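Side-chain contacts in branched-chain amino acid aminotransferase (Thermoproteus uzoniensis, PDB 5CE8), which transfers amino groups between branched-chain L-amino acids, probably leucine, isoleucine and valine, and 2-oxoglutarate, using pyridoxal 5'-phosphate as cofactor: residues Asp62-Leu67 / Ile104-Tyr109; Glu140-Ala145 / Ala255-Thr260. One frame throughout, in Å; residues are numbered along the deposited sequence.

Interaction 1: residues Asp62-Leu67 / Ile104-Tyr109; sequences DHMERL and IRPVAY. With PLP (pyridoxal-5'-phosphate), chain D.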
loop_
_atom_site.group_PDB
_atom_site.type_symbol
_atom_site.label_atom_id
_atom_site.label_comp_id
_atom_site.label_asym_id
_atom_site.label_seq_id
_atom_site.Cartn_x
_atom_site.Cartn_y
_atom_site.Cartn_z
ATOM N N ASP A 62 -1.996 -19.069 31.076
ATOM C CA ASP A 62 -2.094 -18.012 30.091
ATOM C C ASP A 62 -1.690 -18.594 28.683
ATOM O O ASP A 62 -2.260 -18.201 27.684
ATOM C CB ASP A 62 -1.204 -16.841 30.460
ATOM C CG ASP A 62 -1.714 -16.044 31.668
ATOM O OD1 ASP A 62 -2.899 -15.805 31.838
ATOM O OD2 ASP A 62 -0.907 -15.555 32.407
ATOM N N HIS A 63 -0.669 -19.482 28.623
ATOM C CA HIS A 63 -0.224 -20.069 27.376
ATOM C C HIS A 63 -1.249 -20.990 26.787
ATOM O O HIS A 63 -1.443 -20.996 25.578
ATOM C CB HIS A 63 1.132 -20.763 27.529
ATOM C CG HIS A 63 2.276 -19.798 27.492
ATOM N ND1 HIS A 63 2.826 -19.372 26.297
ATOM C CD2 HIS A 63 2.944 -19.135 28.480
ATOM C CE1 HIS A 63 3.829 -18.539 26.550
ATOM N NE2 HIS A 63 3.898 -18.348 27.856
ATOM N N MET A 64 -1.819 -21.845 27.630
ATOM C CA MET A 64 -2.886 -22.659 27.157
ATOM C C MET A 64 -4.141 -21.893 26.766
ATOM O O MET A 64 -4.786 -22.260 25.774
ATOM C CB MET A 64 -3.196 -23.767 28.111
ATOM C CG MET A 64 -1.965 -24.765 28.287
ATOM S SD MET A 64 -1.362 -25.333 26.689
ATOM C CE MET A 64 -0.178 -26.544 27.263
ATOM N N GLU A 65 -4.517 -20.853 27.487
ATOM C CA GLU A 65 -5.642 -20.020 27.023
ATOM C C GLU A 65 -5.358 -19.457 25.632
ATOM O O GLU A 65 -6.217 -19.408 24.785
ATOM C CB GLU A 65 -5.963 -18.975 28.084
ATOM C CG GLU A 65 -6.621 -19.675 29.300
ATOM C CD GLU A 65 -7.210 -18.751 30.359
ATOM O OE1 GLU A 65 -7.047 -17.503 30.225
ATOM O OE2 GLU A 65 -7.878 -19.277 31.333
ATOM N N ARG A 66 -4.112 -19.027 25.402
ATOM C CA ARG A 66 -3.743 -18.421 24.138
ATOM C C ARG A 66 -3.712 -19.473 22.996
ATOM O O ARG A 66 -4.120 -19.130 21.883
ATOM C CB ARG A 66 -2.376 -17.650 24.190
ATOM C CG ARG A 66 -2.086 -16.979 22.918
ATOM C CD ARG A 66 -0.795 -16.182 22.919
ATOM N NE ARG A 66 0.387 -17.017 23.045
ATOM C CZ ARG A 66 1.633 -16.541 23.251
ATOM N NH1 ARG A 66 1.849 -15.245 23.334
ATOM N NH2 ARG A 66 2.680 -17.369 23.333
ATOM N N LEU A 67 -3.272 -20.712 23.273
ATOM C CA LEU A 67 -3.398 -21.814 22.258
ATOM C C LEU A 67 -4.821 -21.912 21.677
ATOM O O LEU A 67 -5.025 -22.094 20.440
ATOM C CB LEU A 67 -3.036 -23.197 22.874
ATOM C CG LEU A 67 -2.706 -24.375 21.923
ATOM C CD1 LEU A 67 -1.286 -24.272 21.292
ATOM C CD2 LEU A 67 -2.880 -25.719 22.536
ATOM N N ILE A 104 8.768 -26.257 26.754
ATOM C CA ILE A 104 7.629 -27.107 26.491
ATOM C C ILE A 104 6.863 -26.630 25.182
ATOM O O ILE A 104 6.480 -25.444 25.037
ATOM C CB ILE A 104 6.702 -27.023 27.707
ATOM C CG1 ILE A 104 7.415 -27.563 29.010
ATOM C CG2 ILE A 104 5.429 -27.816 27.484
ATOM C CD1 ILE A 104 6.925 -26.825 30.248
ATOM N N ARG A 105 6.708 -27.534 24.241
ATOM C CA ARG A 105 5.994 -27.247 23.003
ATOM C C ARG A 105 4.637 -27.975 22.824
ATOM O O ARG A 105 4.627 -29.221 22.494
ATOM C CB ARG A 105 6.851 -27.724 21.883
ATOM C CG ARG A 105 6.187 -27.591 20.505
ATOM C CD ARG A 105 5.679 -26.207 20.077
ATOM N NE ARG A 105 6.605 -25.082 20.114
ATOM C CZ ARG A 105 7.460 -24.731 19.165
ATOM N NH1 ARG A 105 7.654 -25.415 18.029
ATOM N NH2 ARG A 105 8.186 -23.660 19.369
ATOM N N PRO A 106 3.526 -27.265 23.073
ATOM C CA PRO A 106 2.202 -27.778 22.709
ATOM C C PRO A 106 1.994 -27.489 21.252
ATOM O O PRO A 106 2.220 -26.330 20.818
ATOM C CB PRO A 106 1.222 -26.980 23.558
ATOM C CG PRO A 106 1.983 -26.315 24.519
ATOM C CD PRO A 106 3.431 -26.237 24.088
ATOM N N VAL A 107 1.594 -28.504 20.485
ATOM C CA VAL A 107 1.298 -28.369 19.138
ATOM C C VAL A 107 -0.049 -29.007 18.841
ATOM O O VAL A 107 -0.285 -30.143 19.192
ATOM C CB VAL A 107 2.386 -28.854 18.195
ATOM C CG1 VAL A 107 2.803 -30.257 18.433
ATOM C CG2 VAL A 107 1.982 -28.622 16.757
ATOM N N ALA A 108 -0.958 -28.206 18.313
ATOM C CA ALA A 108 -2.261 -28.631 17.852
ATOM C C ALA A 108 -2.333 -28.704 16.308
ATOM O O ALA A 108 -2.151 -27.642 15.610
ATOM C CB ALA A 108 -3.287 -27.599 18.244
ATOM N N TYR A 109 -2.844 -29.824 15.789
ATOM C CA TYR A 109 -2.771 -30.145 14.323
ATOM C C TYR A 109 -3.726 -31.294 13.988
ATOM O O TYR A 109 -4.223 -31.965 14.868
ATOM C CB TYR A 109 -1.326 -30.559 13.957
ATOM C CG TYR A 109 -0.994 -31.794 14.716
ATOM C CD1 TYR A 109 -0.558 -31.708 16.026
ATOM C CD2 TYR A 109 -1.325 -33.035 14.226
ATOM C CE1 TYR A 109 -0.303 -32.874 16.802
ATOM C CE2 TYR A 109 -1.054 -34.191 14.976
ATOM C CZ TYR A 109 -0.570 -34.122 16.287
ATOM O OH TYR A 109 -0.391 -35.295 17.091
HETATM N N1 PLP D . 6.612 -12.997 18.360
HETATM C C2 PLP D . 6.156 -13.978 17.587
HETATM C C2A PLP D . 6.049 -13.801 16.102
HETATM C C3 PLP D . 5.842 -15.285 18.147
HETATM O O3 PLP D . 5.459 -16.328 17.308
HETATM C C4 PLP D . 5.990 -15.471 19.617
HETATM C C4A PLP D . 5.675 -16.777 20.317
HETATM C C5 PLP D . 6.476 -14.281 20.371
HETATM C C6 PLP D . 6.763 -13.089 19.647
HETATM C C5A PLP D . 6.764 -14.260 21.845
HETATM O O4P PLP D . 5.672 -14.648 22.598
HETATM P P PLP D . 5.911 -15.198 24.056
HETATM O O1P PLP D . 6.859 -16.445 24.005
HETATM O O2P PLP D . 6.327 -14.053 24.876
HETATM O O3P PLP D . 4.613 -15.761 24.562
#
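Met64 bends sharply at chi2 (-52°), and this carries its methyl end down onto the ring of Pro106. Met64 CE lies 3.5 Å from Pro106 CG and 4.0 Å from Pro106 CB. The two side chains slant across each other. Leu67, one turn further along the helix, reaches the same proline with one branch. Leu67 CD1 is 4.3 Å from Pro106 CB and 4.1 Å from Pro106 O. Pro106 is thus met by two apolar side chains, and all three residues are buried.

The same helical turn serves the cofactor. Arg66 bends at chi3 (66°) and presents the edge of its guanidinium to the phosphate of PLP, with the phosphorus in the guanidinium plane. Arg66 NH2 bonds to PLP O3P at 2.8 Å (143° at the hydrogen), and its NH1 bonds weakly to the same oxygen. Glu44 holds both cofactor-side residues in place, through a salt bridge to Arg66 NE and a hydrogen bond to His63 ND1.

Strand 102-109 runs between strands 41-50 and 125-132 in the antiparallel sheet. Helix 60-74 lies against it, and helix 82-95 packs on Met64 through Leu85, Ser86 and Val89.

Interaction 2: residues Glu140-Ala145 / Ala255-Thr260; sequences EGVRAA and AFFVGT. With PLP (pyridoxal-5'-phosphate), chain D.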
loop_
_atom_site.group_PDB
_atom_site.type_symbol
_atom_site.label_atom_id
_atom_site.label_comp_id
_atom_site.label_asym_id
_atom_site.label_seq_id
_atom_site.Cartn_x
_atom_site.Cartn_y
_atom_site.Cartn_z
ATOM N N GLU A 140 24.507 -11.618 26.900
ATOM C CA GLU A 140 25.165 -10.301 26.845
ATOM C C GLU A 140 24.709 -9.387 25.725
ATOM O O GLU A 140 25.141 -8.257 25.709
ATOM C CB GLU A 140 26.710 -10.406 26.836
ATOM C CG GLU A 140 27.341 -10.919 25.559
ATOM C CD GLU A 140 27.025 -12.370 25.300
ATOM O OE1 GLU A 140 26.547 -13.055 26.246
ATOM O OE2 GLU A 140 27.267 -12.816 24.157
ATOM N N GLY A 141 23.861 -9.859 24.801
ATOM C CA GLY A 141 23.356 -9.046 23.696
ATOM C C GLY A 141 23.626 -9.613 22.311
ATOM O O GLY A 141 24.587 -10.293 22.073
ATOM N N VAL A 142 22.774 -9.314 21.404
ATOM C CA VAL A 142 22.837 -9.830 20.045
ATOM C C VAL A 142 22.864 -8.695 19.015
ATOM O O VAL A 142 22.563 -7.604 19.330
ATOM C CB VAL A 142 21.607 -10.671 19.764
ATOM C CG1 VAL A 142 21.592 -11.989 20.605
ATOM C CG2 VAL A 142 20.362 -9.895 19.933
ATOM N N ARG A 143 23.323 -8.982 17.808
ATOM C CA ARG A 143 23.442 -8.001 16.731
ATOM C C ARG A 143 22.272 -8.367 15.867
ATOM O O ARG A 143 22.061 -9.565 15.569
ATOM C CB ARG A 143 24.793 -8.173 16.033
ATOM C CG ARG A 143 25.993 -7.966 16.965
ATOM C CD ARG A 143 27.313 -7.960 16.270
ATOM N NE ARG A 143 27.634 -9.318 15.897
ATOM C CZ ARG A 143 27.401 -9.908 14.711
ATOM N NH1 ARG A 143 26.879 -9.272 13.667
ATOM N NH2 ARG A 143 27.700 -11.187 14.594
ATOM N N ALA A 144 21.516 -7.355 15.485
ATOM C CA ALA A 144 20.361 -7.537 14.666
ATOM C C ALA A 144 20.396 -6.784 13.330
ATOM O O ALA A 144 21.128 -5.806 13.167
ATOM C CB ALA A 144 19.141 -7.184 15.507
ATOM N N ALA A 145 19.725 -7.346 12.326
ATOM C CA ALA A 145 19.611 -6.793 11.020
ATOM C C ALA A 145 18.149 -6.605 10.684
ATOM O O ALA A 145 17.310 -7.482 10.903
ATOM C CB ALA A 145 20.294 -7.646 9.985
ATOM N N ALA A 255 17.634 -1.091 23.411
ATOM C CA ALA A 255 16.729 -2.012 22.690
ATOM C C ALA A 255 16.916 -3.425 23.169
ATOM O O ALA A 255 18.003 -3.828 23.613
ATOM C CB ALA A 255 16.927 -1.968 21.173
ATOM N N PHE A 256 15.815 -4.123 23.207
ATOM C CA PHE A 256 15.798 -5.533 23.574
ATOM C C PHE A 256 14.614 -6.310 22.976
ATOM O O PHE A 256 13.538 -5.781 22.722
ATOM C CB PHE A 256 15.855 -5.711 25.103
ATOM C CG PHE A 256 14.725 -5.119 25.898
ATOM C CD1 PHE A 256 14.736 -3.787 26.258
ATOM C CD2 PHE A 256 13.661 -5.905 26.354
ATOM C CE1 PHE A 256 13.736 -3.222 27.094
ATOM C CE2 PHE A 256 12.687 -5.353 27.176
ATOM C CZ PHE A 256 12.671 -3.998 27.495
ATOM N N PHE A 257 14.875 -7.592 22.782
ATOM C CA PHE A 257 13.898 -8.599 22.399
ATOM C C PHE A 257 13.418 -9.339 23.651
ATOM O O PHE A 257 14.175 -9.530 24.646
ATOM C CB PHE A 257 14.558 -9.698 21.604
ATOM C CG PHE A 257 14.927 -9.356 20.200
ATOM C CD1 PHE A 257 13.979 -9.006 19.297
ATOM C CD2 PHE A 257 16.292 -9.427 19.764
ATOM C CE1 PHE A 257 14.323 -8.774 17.971
ATOM C CE2 PHE A 257 16.626 -9.151 18.466
ATOM C CZ PHE A 257 15.632 -8.830 17.546
ATOM N N VAL A 258 12.145 -9.784 23.587
ATOM C CA VAL A 258 11.496 -10.544 24.652
ATOM C C VAL A 258 10.740 -11.704 23.976
ATOM O O VAL A 258 10.253 -11.543 22.806
ATOM C CB VAL A 258 10.599 -9.696 25.595
ATOM C CG1 VAL A 258 11.372 -8.494 26.108
ATOM C CG2 VAL A 258 9.357 -9.234 24.900
ATOM N N GLY A 259 10.743 -12.857 24.678
ATOM C CA GLY A 259 10.060 -14.028 24.236
ATOM C C GLY A 259 10.349 -15.132 25.212
ATOM O O GLY A 259 11.298 -15.036 26.021
ATOM N N THR A 260 9.508 -16.182 25.136
ATOM C CA THR A 260 9.590 -17.240 26.051
ATOM C C THR A 260 10.999 -17.767 25.923
ATOM O O THR A 260 11.676 -17.859 26.965
ATOM C CB THR A 260 8.493 -18.300 25.878
ATOM O OG1 THR A 260 7.248 -17.771 26.367
ATOM C CG2 THR A 260 8.803 -19.612 26.713
HETATM N N1 PLP D . 6.612 -12.997 18.360
HETATM C C2 PLP D . 6.156 -13.978 17.587
HETATM C C2A PLP D . 6.049 -13.801 16.102
HETATM C C3 PLP D . 5.842 -15.285 18.147
HETATM O O3 PLP D . 5.459 -16.328 17.308
HETATM C C4 PLP D . 5.990 -15.471 19.617
HETATM C C4A PLP D . 5.675 -16.777 20.317
HETATM C C5 PLP D . 6.476 -14.281 20.371
HETATM C C6 PLP D . 6.763 -13.089 19.647
HETATM C C5A PLP D . 6.764 -14.260 21.845
HETATM O O4P PLP D . 5.672 -14.648 22.598
HETATM P P PLP D . 5.911 -15.198 24.056
HETATM O O1P PLP D . 6.859 -16.445 24.005
HETATM O O2P PLP D . 6.327 -14.053 24.876
HETATM O O3P PLP D . 4.613 -15.761 24.562
#
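The contact belongs to the mixed sheet that carries one side of the PLP phosphate site. In it, Val142 and Ala144 on one strand meet the ring of Phe257 on another. Strands 142-146 and 254-259 both pair with strand 265-270, one parallel and the other antiparallel. The two do not pair with each other; they meet through side chains.

Phe257 CB points toward the other strand, and so do the CB atoms of Val142 and Ala144, two residues apart. Val142 CG2 sits between the backbone N and the carbonyl carbon. It comes to the edge of the ring, near its plane, and is 4.1 Å from both Phe257 CD2 and Phe257 CE2. The valine and the phenylalanine cross at about a right angle. Ala144 CB approaches obliquely, 4.4 Å from Phe257 CE2. Ile267 and Ile202 also pack on the phenylalanine.

The strand of Phe257 then runs to the cofactor. Just past its end Thr260 takes PLP O1P with two donors. Thr260 N is 2.9 Å from PLP O1P, and Thr260 OG1 is 2.7 Å from it. OG1 lies beside its own backbone N (chi1 -74°), which lets both donors reach the same oxygen. Ile223 N and Thr224 N, at the start of helix 223-235, also bond to PLP.

Phe257 and Thr260 make contacts of different kinds. At Phe257 the contact is apolar and small, so it depends on shape more than on direction. At Thr260 two hydrogen bonds hold one phosphate oxygen and would probably help to stabilise its negative charge.

From the N terminus, interaction 1 comes first. Strand 102-109 returns to helix 60-74 and closes a loop of 36 residues that holds helix 82-95. Interaction 2 opens later and closes a longer loop of 109 residues, where strand 254-259 comes back to strand 142-146. The two are in series and neither nest nor cross. One belongs to the antiparallel sheet and its helices, the other to the mixed sheet. The centres of interaction 1 and interaction 2 are about 24 Å apart, on opposite sides of the chain's centre. They meet at PLP, where His63 CE1 packs 3.5 Å from Thr260 OG1. Arg66 and Thr260 bond to the phosphate from the two parts of the fold.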